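Local coordinates for blood group a-and b-cleaving endo-beta-galactosidase (PDB 2YGL), which probably binds carbohydrate through two tandem CBM51 modules of a family 98 glycoside hydrolase that cleaves blood group A and B antigens, at residues I61-D66 and D159-A164. Residues are numbered along the deposited sequence; the frame is centred on the assembly and turned at random.
Sequences IGTVAD and DEVVFA. With CA (calcium ion), chain C.
In one sheet of the first CBM51 module, Ile61 and Phe163 form an antiparallel hydrogen-bonded pair on two strands, one of which leads away from a calcium site. Phe163 N donates to Ile61 O at 2.9 Å, and Ile61 N returns a longer bond to Phe163 O, reaching it from above the carbonyl plane. Next along, Thr63 N meets Val161 O almost head-on (2.9 Å, C=O...N 172°). Between them Gly62 and Val162 make the non-hydrogen-bonded pair; Gly62, lacking a side chain, presents its CA to Val162 CG1 at 4.0 Å. Thr63, Val161 and Phe163 share the face turned to strands 69-74 and 145-151. Branched Thr63 serves two partners there: with chi1 -169°, OG1 is anti to the backbone N and hydrogen-bonds Ser69, while the methyl CG2 packs on Val161 CB and meets the edge of the Phe163 ring at CE1 (4.0 Å). On the other face, a water lies within hydrogen-bonding distance of both Thr63 O (2.9 Å) and Glu160 OE1 (3.1 Å); Glu160 OE2 bonds Thr35 and touches Val64 CG2. Further along, Ala65 N bonds Asp159 O (3.2 Å), and the small Ala65 CB fits against Asp159 CB. Asp159 OD2 binds calcium at 2.3 Å alongside two waters and the carbonyls of Val102, Ala152 and His155. This is antiparallel pairing within the beta-sandwich of a CBM51 module, with a calcium site at its edge.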
ATOM      1  N   ILE A  61      -5.895 -12.694 -21.414  1.00 19.17           N
ATOM      2  CA  ILE A  61      -5.473 -14.090 -21.408  1.00 18.78           C
ATOM      3  C   ILE A  61      -6.456 -14.914 -22.241  1.00 18.52           C
ATOM      4  O   ILE A  61      -7.670 -14.831 -22.041  1.00 18.53           O
ATOM      5  CB  ILE A  61      -5.394 -14.657 -19.956  1.00 18.69           C
ATOM      6  CG1 ILE A  61      -4.402 -13.862 -19.089  1.00 18.74           C
ATOM      7  CG2 ILE A  61      -5.051 -16.140 -19.959  1.00 18.69           C
ATOM      8  CD1 ILE A  61      -2.942 -13.905 -19.548  1.00 18.46           C
ATOM      9  N   GLY A  62      -5.924 -15.700 -23.173  1.00 18.33           N
ATOM     10  CA  GLY A  62      -6.738 -16.553 -24.039  1.00 18.27           C
ATOM     11  C   GLY A  62      -6.482 -18.029 -23.805  1.00 18.20           C
ATOM     12  O   GLY A  62      -5.351 -18.500 -23.928  1.00 18.14           O
ATOM     13  N   THR A  63      -7.541 -18.760 -23.464  1.00 18.17           N
ATOM     14  CA  THR A  63      -7.438 -20.188 -23.171  1.00 18.01           C
ATOM     15  C   THR A  63      -8.524 -21.003 -23.880  1.00 18.01           C
ATOM     16  O   THR A  63      -9.406 -20.444 -24.539  1.00 18.07           O
ATOM     17  CB  THR A  63      -7.477 -20.456 -21.636  1.00 18.01           C
ATOM     18  OG1 THR A  63      -7.123 -21.818 -21.370  1.00 17.74           O
ATOM     19  CG2 THR A  63      -8.867 -20.160 -21.048  1.00 17.90           C
ATOM     20  N   VAL A  64      -8.429 -22.325 -23.752  1.00 17.85           N
ATOM     21  CA  VAL A  64      -9.523 -23.228 -24.086  1.00 17.80           C
ATOM     22  C   VAL A  64     -10.001 -23.871 -22.781  1.00 17.96           C
ATOM     23  O   VAL A  64      -9.193 -24.374 -21.995  1.00 17.70           O
ATOM     24  CB  VAL A  64      -9.094 -24.313 -25.109  1.00 17.90           C
ATOM     25  CG1 VAL A  64     -10.179 -25.376 -25.272  1.00 17.50           C
ATOM     26  CG2 VAL A  64      -8.776 -23.679 -26.454  1.00 17.46           C
ATOM     27  N   ALA A  65     -11.311 -23.832 -22.551  1.00 18.03           N
ATOM     28  CA  ALA A  65     -11.904 -24.379 -21.335  1.00 18.47           C
ATOM     29  C   ALA A  65     -11.714 -25.894 -21.227  1.00 18.84           C
ATOM     30  O   ALA A  65     -11.620 -26.596 -22.238  1.00 18.80           O
ATOM     31  CB  ALA A  65     -13.382 -24.011 -21.258  1.00 18.27           C
ATOM     32  N   ASP A  66     -11.636 -26.383 -19.992  1.00 19.35           N
ATOM     33  CA  ASP A  66     -11.576 -27.817 -19.723  1.00 19.90           C
ATOM     34  C   ASP A  66     -12.514 -28.140 -18.555  1.00 20.05           C
ATOM     35  O   ASP A  66     -13.595 -27.558 -18.460  1.00 20.03           O
ATOM     36  CB  ASP A  66     -10.136 -28.263 -19.440  1.00 20.14           C
ATOM     37  CG  ASP A  66      -9.841 -29.666 -19.959  1.00 20.65           C
ATOM     38  OD1 ASP A  66     -10.755 -30.313 -20.515  1.00 21.47           O
ATOM     39  OD2 ASP A  66      -8.688 -30.122 -19.819  1.00 21.25           O
ATOM     40  N   ASP A 159     -14.384 -23.678 -27.465  1.00 18.56           N
ATOM     41  CA  ASP A 159     -14.458 -22.980 -26.178  1.00 18.33           C
ATOM     42  C   ASP A 159     -13.297 -22.011 -25.961  1.00 18.00           C
ATOM     43  O   ASP A 159     -12.489 -22.179 -25.044  1.00 17.70           O
ATOM     44  CB  ASP A 159     -14.542 -23.979 -25.024  1.00 18.39           C
ATOM     45  CG  ASP A 159     -15.824 -24.786 -25.041  1.00 18.95           C
ATOM     46  OD1 ASP A 159     -16.750 -24.470 -25.824  1.00 18.40           O
ATOM     47  OD2 ASP A 159     -15.909 -25.747 -24.253  1.00 19.85           O
ATOM     48  N   GLU A 160     -13.243 -20.986 -26.808  1.00 17.81           N
ATOM     49  CA  GLU A 160     -12.197 -19.976 -26.759  1.00 17.60           C
ATOM     50  C   GLU A 160     -12.521 -18.944 -25.683  1.00 17.45           C
ATOM     51  O   GLU A 160     -12.982 -17.840 -25.987  1.00 17.52           O
ATOM     52  CB  GLU A 160     -12.052 -19.295 -28.129  1.00 17.85           C
ATOM     53  CG  GLU A 160     -11.687 -20.234 -29.275  1.00 17.96           C
ATOM     54  CD  GLU A 160     -10.223 -20.624 -29.277  1.00 18.78           C
ATOM     55  OE1 GLU A 160      -9.361 -19.732 -29.127  1.00 19.46           O
ATOM     56  OE2 GLU A 160      -9.937 -21.827 -29.438  1.00 19.47           O
ATOM     57  N   VAL A 161     -12.294 -19.318 -24.424  1.00 16.97           N
ATOM     58  CA  VAL A 161     -12.540 -18.421 -23.298  1.00 16.59           C
ATOM     59  C   VAL A 161     -11.442 -17.371 -23.230  1.00 16.53           C
ATOM     60  O   VAL A 161     -10.251 -17.698 -23.226  1.00 16.33           O
ATOM     61  CB  VAL A 161     -12.651 -19.180 -21.944  1.00 16.63           C
ATOM     62  CG1 VAL A 161     -12.611 -18.213 -20.759  1.00 16.32           C
ATOM     63  CG2 VAL A 161     -13.926 -20.007 -21.897  1.00 16.28           C
ATOM     64  N   VAL A 162     -11.853 -16.107 -23.197  1.00 16.44           N
ATOM     65  CA  VAL A 162     -10.919 -15.010 -22.996  1.00 16.46           C
ATOM     66  C   VAL A 162     -11.230 -14.230 -21.730  1.00 16.60           C
ATOM     67  O   VAL A 162     -12.393 -13.934 -21.425  1.00 16.39           O
ATOM     68  CB  VAL A 162     -10.840 -14.042 -24.208  1.00 16.36           C
ATOM     69  CG1 VAL A 162     -10.067 -14.679 -25.355  1.00 16.31           C
ATOM     70  CG2 VAL A 162     -12.227 -13.588 -24.654  1.00 16.28           C
ATOM     71  N   PHE A 163     -10.173 -13.927 -20.989  1.00 16.71           N
ATOM     72  CA  PHE A 163     -10.242 -13.018 -19.864  1.00 17.05           C
ATOM     73  C   PHE A 163      -9.703 -11.684 -20.382  1.00 17.34           C
ATOM     74  O   PHE A 163      -8.531 -11.354 -20.193  1.00 17.14           O
ATOM     75  CB  PHE A 163      -9.428 -13.565 -18.680  1.00 17.06           C
ATOM     76  CG  PHE A 163      -9.893 -14.923 -18.194  1.00 17.08           C
ATOM     77  CD1 PHE A 163      -9.447 -16.094 -18.809  1.00 16.58           C
ATOM     78  CD2 PHE A 163     -10.777 -15.030 -17.122  1.00 17.14           C
ATOM     79  CE1 PHE A 163      -9.879 -17.350 -18.364  1.00 16.67           C
ATOM     80  CE2 PHE A 163     -11.212 -16.281 -16.668  1.00 17.04           C
ATOM     81  CZ  PHE A 163     -10.762 -17.442 -17.293  1.00 16.70           C
ATOM     82  N   ALA A 164     -10.572 -10.947 -21.070  1.00 17.74           N
ATOM     83  CA  ALA A 164     -10.203  -9.700 -21.740  1.00 18.48           C
ATOM     84  C   ALA A 164      -9.920  -8.584 -20.743  1.00 18.90           C
ATOM     85  O   ALA A 164     -10.692  -8.377 -19.801  1.00 18.96           O
ATOM     86  CB  ALA A 164     -11.293  -9.273 -22.718  1.00 18.29           C
TER
HETATM   87 CA    CA C1413     -17.960 -26.808 -24.326  1.00 26.43          CA
HETATM   88  O   HOH W   1      -9.133 -18.215 -26.391  1.00 13.50           O
HETATM   89  O   HOH W   2     -19.702 -28.248 -24.400  1.00 23.55           O
HETATM   90  O   HOH W   3     -18.095 -26.940 -26.710  1.00 14.59           O